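PDB 5BKA: hydroxylacyl-CoA dehydrogenase from Streptomyces coelicolor, which is an NTF2-like protein of the SnoaL-like family, also called ActVI-ORFA, and probably takes part in biosynthesis of the polyketide actinorhodin. Local coordinates for residues A12-L15 with S16-H20; M22-D26 with G27-A31; T59-L62 with E63-R67. All coordinates share one frame; numbering follows the deposited sequence.

How the contacts relate
The three contacts follow one another along the helical layer of an NTF2-like fold, in which helices pack against a curved sheet. Contact 1 is a turn in the first half of helix 10-26, and contact 2, about 14 Å away between centres, is where that helix ends and the chain turns into helix 30-35. Contact 3 lies on helix 54-67, about 11 Å from contact 2 between centres. These two touch: Leu-25 CD1 is 3.7 Å from Leu-62 CD2, and Phe-30 CD1 is 3.6 Å from Leu-62 CB. Contacts 1 and 3 stay apart, about 11 Å between nearest atoms. Contacts 1 and 2 also meet a second subunit, whereas contact 3 touches no other chain of the assembly.

Contact 1: A12-L15 with S16-H20; sequences AEVL and SFYGH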
loop_
_atom_site.group_PDB
_atom_site.type_symbol
_atom_site.label_atom_id
_atom_site.label_comp_id
_atom_site.label_asym_id
_atom_site.label_seq_id
_atom_site.Cartn_x
_atom_site.Cartn_y
_atom_site.Cartn_z
ATOM N N ALA B 12 -5.078 12.231 -2.463
ATOM C CA ALA B 12 -5.201 11.269 -3.554
ATOM C C ALA B 12 -4.273 11.621 -4.710
ATOM O O ALA B 12 -3.737 10.731 -5.381
ATOM C CB ALA B 12 -6.651 11.198 -4.030
ATOM N N GLU B 13 -4.078 12.918 -4.965
ATOM C CA GLU B 13 -3.189 13.339 -6.043
ATOM C C GLU B 13 -1.746 12.929 -5.771
ATOM O O GLU B 13 -1.020 12.536 -6.694
ATOM C CB GLU B 13 -3.292 14.852 -6.236
ATOM C CG GLU B 13 -2.570 15.380 -7.464
ATOM C CD GLU B 13 -2.477 16.894 -7.475
ATOM O OE1 GLU B 13 -2.980 17.529 -6.523
ATOM O OE2 GLU B 13 -1.902 17.451 -8.435
ATOM N N VAL B 14 -1.307 13.018 -4.514
ATOM C CA VAL B 14 0.057 12.616 -4.179
ATOM C C VAL B 14 0.215 11.104 -4.296
ATOM O O VAL B 14 1.222 10.611 -4.818
ATOM C CB VAL B 14 0.439 13.126 -2.777
ATOM C CG1 VAL B 14 1.765 12.526 -2.330
ATOM C CG2 VAL B 14 0.515 14.645 -2.769
ATOM N N LEU B 15 -0.777 10.346 -3.818
ATOM C CA LEU B 15 -0.730 8.891 -3.948
ATOM C C LEU B 15 -0.658 8.466 -5.409
ATOM O O LEU B 15 0.118 7.572 -5.765
ATOM C CB LEU B 15 -1.949 8.263 -3.271
ATOM C CG LEU B 15 -2.007 8.285 -1.742
ATOM C CD1 LEU B 15 -3.188 7.461 -1.248
ATOM C CD2 LEU B 15 -0.707 7.775 -1.142
ATOM N N SER B 16 -1.473 9.087 -6.265
ATOM C CA SER B 16 -1.414 8.804 -7.696
ATOM C C SER B 16 -0.053 9.172 -8.271
ATOM O O SER B 16 0.518 8.426 -9.076
ATOM C CB SER B 16 -2.529 9.554 -8.425
ATOM O OG SER B 16 -2.464 9.325 -9.822
ATOM N N PHE B 17 0.464 10.345 -7.895
ATOM C CA PHE B 17 1.807 10.749 -8.304
ATOM C C PHE B 17 2.833 9.682 -7.941
ATOM O O PHE B 17 3.673 9.305 -8.764
ATOM C CB PHE B 17 2.157 12.091 -7.656
ATOM C CG PHE B 17 3.553 12.567 -7.947
ATOM C CD1 PHE B 17 3.856 13.175 -9.154
ATOM C CD2 PHE B 17 4.560 12.418 -7.006
ATOM C CE1 PHE B 17 5.139 13.618 -9.421
ATOM C CE2 PHE B 17 5.844 12.859 -7.267
ATOM C CZ PHE B 17 6.134 13.460 -8.476
ATOM N N TYR B 18 2.768 9.173 -6.707
ATOM C CA TYR B 18 3.702 8.135 -6.279
ATOM C C TYR B 18 3.480 6.835 -7.044
ATOM O O TYR B 18 4.440 6.117 -7.348
ATOM C CB TYR B 18 3.567 7.893 -4.776
ATOM C CG TYR B 18 4.204 8.957 -3.914
ATOM C CD1 TYR B 18 5.218 9.765 -4.410
ATOM C CD2 TYR B 18 3.795 9.149 -2.601
ATOM C CE1 TYR B 18 5.802 10.738 -3.623
ATOM C CE2 TYR B 18 4.373 10.116 -1.807
ATOM C CZ TYR B 18 5.377 10.908 -2.323
ATOM O OH TYR B 18 5.956 11.874 -1.534
ATOM N N GLY B 19 2.222 6.510 -7.352
ATOM C CA GLY B 19 1.945 5.271 -8.064
ATOM C C GLY B 19 2.602 5.227 -9.430
ATOM O O GLY B 19 3.267 4.250 -9.782
ATOM N N HIS B 20 2.423 6.289 -10.218
ATOM C CA HIS B 20 3.079 6.371 -11.520
ATOM C C HIS B 20 4.591 6.475 -11.373
ATOM O O HIS B 20 5.340 5.856 -12.139
ATOM C CB HIS B 20 2.536 7.564 -12.306
ATOM C CG HIS B 20 1.137 7.376 -12.807
ATOM N ND1 HIS B 20 0.856 6.881 -14.062
ATOM C CD2 HIS B 20 -0.059 7.620 -12.222
ATOM C CE1 HIS B 20 -0.453 6.827 -14.229
ATOM N NE2 HIS B 20 -1.032 7.268 -13.126
#
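Val-14 and Tyr-18, one helical turn apart, make the tight side of this contact. Their side chains lie alongside each other and point the same way. CG1 of Val-14 sits over one face of the Tyr-18 ring, 4.1 Å from its centroid and 29° off the normal, a CH-pi contact whose nearest ring atom is CE2 at 3.6 Å. Chi1 of 171° turns this methyl beside the carbonyl carbon of Val-14 and forward along the helix, against the face of the ring. The same turn is held by hydrogen bonds Tyr-18 N to Val-14 O and Gly-19 N to Leu-15 O, both 2.8 Å.

Ala-12, Glu-13, Leu-15 and Ser-16 are looser, their side chains making few contacts with one another. Ser-16 reaches the preceding turn chiefly through its backbone, N to Ala-12 O at 2.9 Å. Glu-13 directs its carboxylate away to a salt bridge with Arg-125. Tyr-11 of the second subunit packs on Ala-12, Leu-15 and Ser-16, and Leu-15 meets Leu-15 of the third subunit.

Val-14 and Tyr-18 face the sheet: Leu-123 of strand 112-124 touches both, Leu-85 and Thr-83 of strand 74-87 meet Val-14 and Tyr-18 respectively, and Phe-80 meets the tyrosine ring edge-to-face.

Contact 2: M22-D26 with G27-A31; sequences MQKLD and GRDFA
Lys-24 and Asp-29 run side by side in the same direction, the aliphatic part of the lysine passing along the carboxylate. Both CG and CD of Lys-24 are 3.7 Å from Asp-29 OD2, and the extended chain carries NZ on to 4.8 Å from that oxygen, too far for a salt bridge. Asp-29 is the N-cap of the next helix, its OD1 taking the N-H of Gly-32. Chi1 of -177° sets the carboxylate beside its own carbonyl carbon, toward that helix.

The backbone from Lys-24 to Asp-29 forms a Schellman motif that ends helix 10-26. Asp-29 N reaches back to Lys-24 O at 2.8 Å, and Arg-28 N bonds to Leu-25 O at 3.1 Å from well above the carbonyl plane, 63° out of it. Arg-28, with positive phi (56°), is the C-prime residue.

Leu-25 and Phe-30 meet at an oblique angle instead of running alongside. CD1 of Leu-25 approaches the CD1-CE1 side of the ring, 4.1 Å from Phe-30 CD1, while Arg-28 CA lies over one ring face, offset toward the rim. The ring also meets His-66 of helix 54-67 edge-to-face. Asp-26, next to Leu-25, turns its carboxylate to partners outside the turn: its OD1 is hydrogen-bonded to His-78 ND1, and its OD2 to Tyr-98 OH of the second subunit.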
loop_
_atom_site.group_PDB
_atom_site.type_symbol
_atom_site.label_atom_id
_atom_site.label_comp_id
_atom_site.label_asym_id
_atom_site.label_seq_id
_atom_site.Cartn_x
_atom_site.Cartn_y
_atom_site.Cartn_z
HETATM N N MSE B 22 6.774 5.430 -8.976
HETATM C CA MSE B 22 7.463 4.207 -8.563
HETATM C C MSE B 22 7.407 3.114 -9.625
HETATM O O MSE B 22 8.346 2.333 -9.772
HETATM C CB MSE B 22 6.872 3.672 -7.258
HETATM C CG MSE B 22 7.259 4.459 -6.025
HETATM SE SE MSE B 22 9.082 5.124 -6.089
HETATM C CE MSE B 22 8.688 6.960 -5.704
ATOM N N GLN B 23 6.290 3.048 -10.354
ATOM C CA GLN B 23 6.173 2.053 -11.415
ATOM C C GLN B 23 7.161 2.322 -12.542
ATOM O O GLN B 23 7.657 1.379 -13.168
ATOM C CB GLN B 23 4.739 2.019 -11.947
ATOM C CG GLN B 23 3.767 1.291 -11.031
ATOM C CD GLN B 23 2.422 1.034 -11.684
ATOM O OE1 GLN B 23 2.324 0.916 -12.905
ATOM N NE2 GLN B 23 1.376 0.945 -10.870
ATOM N N LYS B 24 7.451 3.595 -12.815
ATOM C CA LYS B 24 8.520 3.936 -13.749
ATOM C C LYS B 24 9.874 3.467 -13.229
ATOM O O LYS B 24 10.633 2.808 -13.952
ATOM C CB LYS B 24 8.519 5.443 -14.010
ATOM C CG LYS B 24 7.280 5.916 -14.758
ATOM C CD LYS B 24 7.318 7.402 -15.055
ATOM C CE LYS B 24 6.078 7.826 -15.827
ATOM N NZ LYS B 24 6.160 9.234 -16.292
ATOM N N LEU B 25 10.201 3.813 -11.980
ATOM C CA LEU B 25 11.471 3.400 -11.386
ATOM C C LEU B 25 11.646 1.887 -11.448
ATOM O O LEU B 25 12.695 1.387 -11.870
ATOM C CB LEU B 25 11.554 3.892 -9.939
ATOM C CG LEU B 25 12.787 3.462 -9.136
ATOM C CD1 LEU B 25 14.041 4.137 -9.670
ATOM C CD2 LEU B 25 12.606 3.756 -7.651
ATOM N N ASP B 26 10.631 1.140 -11.010
ATOM C CA ASP B 26 10.715 -0.316 -10.997
ATOM C C ASP B 26 10.676 -0.926 -12.394
ATOM O O ASP B 26 11.129 -2.064 -12.570
ATOM C CB ASP B 26 9.585 -0.890 -10.147
ATOM C CG ASP B 26 9.744 -0.570 -8.669
ATOM O OD1 ASP B 26 10.900 -0.442 -8.215
ATOM O OD2 ASP B 26 8.719 -0.441 -7.961
ATOM N N GLY B 27 10.146 -0.203 -13.379
ATOM C CA GLY B 27 10.182 -0.580 -14.775
ATOM C C GLY B 27 11.419 -0.136 -15.512
ATOM O O GLY B 27 11.427 -0.175 -16.747
ATOM N N ARG B 28 12.469 0.256 -14.787
ATOM C CA ARG B 28 13.700 0.778 -15.377
ATOM C C ARG B 28 13.478 1.967 -16.298
ATOM O O ARG B 28 14.209 2.127 -17.283
ATOM C CB ARG B 28 14.442 -0.271 -16.185
ATOM C CG ARG B 28 15.370 -1.173 -15.506
ATOM C CD ARG B 28 15.174 -2.605 -15.846
ATOM N NE ARG B 28 15.351 -2.733 -17.296
ATOM C CZ ARG B 28 15.942 -3.745 -17.926
ATOM N NH1 ARG B 28 16.824 -4.532 -17.271
ATOM N NH2 ARG B 28 15.913 -3.775 -19.246
ATOM N N ASP B 29 12.478 2.791 -16.003
ATOM C CA ASP B 29 12.311 4.066 -16.690
ATOM C C ASP B 29 12.973 5.153 -15.850
ATOM O O ASP B 29 12.316 5.976 -15.218
ATOM C CB ASP B 29 10.836 4.344 -16.925
ATOM C CG ASP B 29 10.593 5.621 -17.696
ATOM O OD1 ASP B 29 11.552 6.173 -18.271
ATOM O OD2 ASP B 29 9.426 6.058 -17.730
ATOM N N PHE B 30 14.307 5.116 -15.821
ATOM C CA PHE B 30 15.044 6.023 -14.943
ATOM C C PHE B 30 14.892 7.477 -15.378
ATOM O O PHE B 30 14.828 8.379 -14.535
ATOM C CB PHE B 30 16.515 5.615 -14.892
ATOM C CG PHE B 30 16.729 4.230 -14.369
ATOM C CD1 PHE B 30 16.042 3.789 -13.250
ATOM C CD2 PHE B 30 17.592 3.358 -15.005
ATOM C CE1 PHE B 30 16.222 2.506 -12.766
ATOM C CE2 PHE B 30 17.778 2.076 -14.528
ATOM C CZ PHE B 30 17.093 1.648 -13.408
ATOM N N ALA B 31 14.836 7.729 -16.689
ATOM C CA ALA B 31 14.614 9.089 -17.172
ATOM C C ALA B 31 13.203 9.568 -16.845
ATOM O O ALA B 31 13.010 10.715 -16.426
ATOM C CB ALA B 31 14.874 9.161 -18.676
#

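Contact 3: T59-L62 with E63-R67; sequences TAVL and EDFHR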
loop_
_atom_site.group_PDB
_atom_site.type_symbol
_atom_site.label_atom_id
_atom_site.label_comp_id
_atom_site.label_asym_id
_atom_site.label_seq_id
_atom_site.Cartn_x
_atom_site.Cartn_y
_atom_site.Cartn_z
ATOM N N THR B 59 19.471 10.317 -12.883
ATOM C CA THR B 59 19.533 9.188 -13.809
ATOM C C THR B 59 20.831 8.406 -13.648
ATOM O O THR B 59 20.813 7.171 -13.608
ATOM C CB THR B 59 19.376 9.675 -15.248
ATOM O OG1 THR B 59 18.081 10.260 -15.426
ATOM C CG2 THR B 59 19.600 8.536 -16.235
ATOM N N ALA B 60 21.965 9.103 -13.553
ATOM C CA ALA B 60 23.254 8.432 -13.409
ATOM C C ALA B 60 23.290 7.584 -12.146
ATOM O O ALA B 60 23.739 6.434 -12.170
ATOM C CB ALA B 60 24.383 9.463 -13.397
ATOM N N VAL B 61 22.834 8.150 -11.025
ATOM C CA VAL B 61 22.811 7.416 -9.761
ATOM C C VAL B 61 21.961 6.156 -9.885
ATOM O O VAL B 61 22.316 5.092 -9.361
ATOM C CB VAL B 61 22.311 8.332 -8.626
ATOM C CG1 VAL B 61 21.640 7.526 -7.529
ATOM C CG2 VAL B 61 23.460 9.153 -8.065
ATOM N N LEU B 62 20.838 6.250 -10.596
ATOM C CA LEU B 62 19.948 5.101 -10.718
ATOM C C LEU B 62 20.588 3.980 -11.529
ATOM O O LEU B 62 20.491 2.806 -11.153
ATOM C CB LEU B 62 18.627 5.527 -11.356
ATOM C CG LEU B 62 17.749 6.480 -10.550
ATOM C CD1 LEU B 62 16.546 6.921 -11.366
ATOM C CD2 LEU B 62 17.307 5.841 -9.240
ATOM N N GLU B 63 21.230 4.319 -12.651
ATOM C CA GLU B 63 21.965 3.326 -13.430
ATOM C C GLU B 63 23.038 2.624 -12.605
ATOM O O GLU B 63 23.203 1.403 -12.709
ATOM C CB GLU B 63 22.575 3.984 -14.666
ATOM C CG GLU B 63 21.741 3.795 -15.916
ATOM C CD GLU B 63 22.153 4.712 -17.046
ATOM O OE1 GLU B 63 23.242 4.501 -17.616
ATOM O OE2 GLU B 63 21.393 5.656 -17.348
ATOM N N ASP B 64 23.792 3.376 -11.795
ATOM C CA ASP B 64 24.923 2.785 -11.084
ATOM C C ASP B 64 24.456 1.782 -10.034
ATOM O O ASP B 64 24.918 0.635 -10.007
ATOM C CB ASP B 64 25.782 3.873 -10.437
ATOM C CG ASP B 64 27.125 3.339 -9.967
ATOM O OD1 ASP B 64 27.156 2.597 -8.965
ATOM O OD2 ASP B 64 28.150 3.656 -10.603
ATOM N N PHE B 65 23.535 2.195 -9.161
ATOM C CA PHE B 65 22.971 1.273 -8.182
ATOM C C PHE B 65 22.191 0.145 -8.844
ATOM O O PHE B 65 21.837 -0.832 -8.173
ATOM C CB PHE B 65 22.062 2.030 -7.207
ATOM C CG PHE B 65 22.806 2.823 -6.164
ATOM C CD1 PHE B 65 22.506 4.160 -5.951
ATOM C CD2 PHE B 65 23.796 2.234 -5.393
ATOM C CE1 PHE B 65 23.184 4.897 -4.996
ATOM C CE2 PHE B 65 24.476 2.965 -4.433
ATOM C CZ PHE B 65 24.169 4.297 -4.236
ATOM N N HIS B 66 21.911 0.258 -10.145
ATOM C CA HIS B 66 21.172 -0.784 -10.843
ATOM C C HIS B 66 22.073 -1.883 -11.385
ATOM O O HIS B 66 21.604 -3.011 -11.578
ATOM C CB HIS B 66 20.364 -0.174 -11.987
ATOM C CG HIS B 66 19.485 -1.155 -12.693
ATOM N ND1 HIS B 66 18.312 -1.629 -12.147
ATOM C CD2 HIS B 66 19.618 -1.768 -13.894
ATOM C CE1 HIS B 66 17.755 -2.482 -12.986
ATOM N NE2 HIS B 66 18.526 -2.584 -14.053
ATOM N N ARG B 67 23.352 -1.578 -11.635
ATOM C CA ARG B 67 24.250 -2.567 -12.224
ATOM C C ARG B 67 24.340 -3.826 -11.369
ATOM O O ARG B 67 24.483 -4.935 -11.897
ATOM C CB ARG B 67 25.635 -1.957 -12.435
#
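Phe-65 packs back along its helix onto Val-61, the two side chains pointing the same way. From the phenylalanine backbone outward, N donates to Val-61 O at 3.1 Å in an almost straight bond (172°). CB stays near the same oxygen at 3.8 Å, and CG is only slightly farther from it. Chi1 of -77° places CG beside the backbone N, which bends the ring back toward the preceding turn. CD1 then comes to 3.5 Å from Val-61 O and 3.8 Å from Val-61 CG1, and CE1 continues along the same methyl at 4.0 Å. CZ is already 5.3 Å from Val-61 CG1. The ring as a whole also meets the ring of His-45, with the planes about 30° apart, and Leu-49.

On another side of the helix Thr-59 and Glu-63 are likewise side by side. CG2 of Thr-59 touches Glu-63 OE2 at 3.6 Å, a methyl-to-carboxylate contact. The threonine hydroxyl is engaged instead with Arg-55 O, one turn earlier. The backbone bond Glu-63 N to Thr-59 O, 3.0 Å long, ties the pair together. Asp-64 leads its carboxylate away from the turn, with a weak, long ion pair to Lys-68.

Leu-62 is the buried residue of the turn, packed on Tyr-33 of helix 30-35. His-66 touches Arg-28, and Thr-59 rests on Ala-34, so helix 54-67 lies against helix 30-35 and the turn before it.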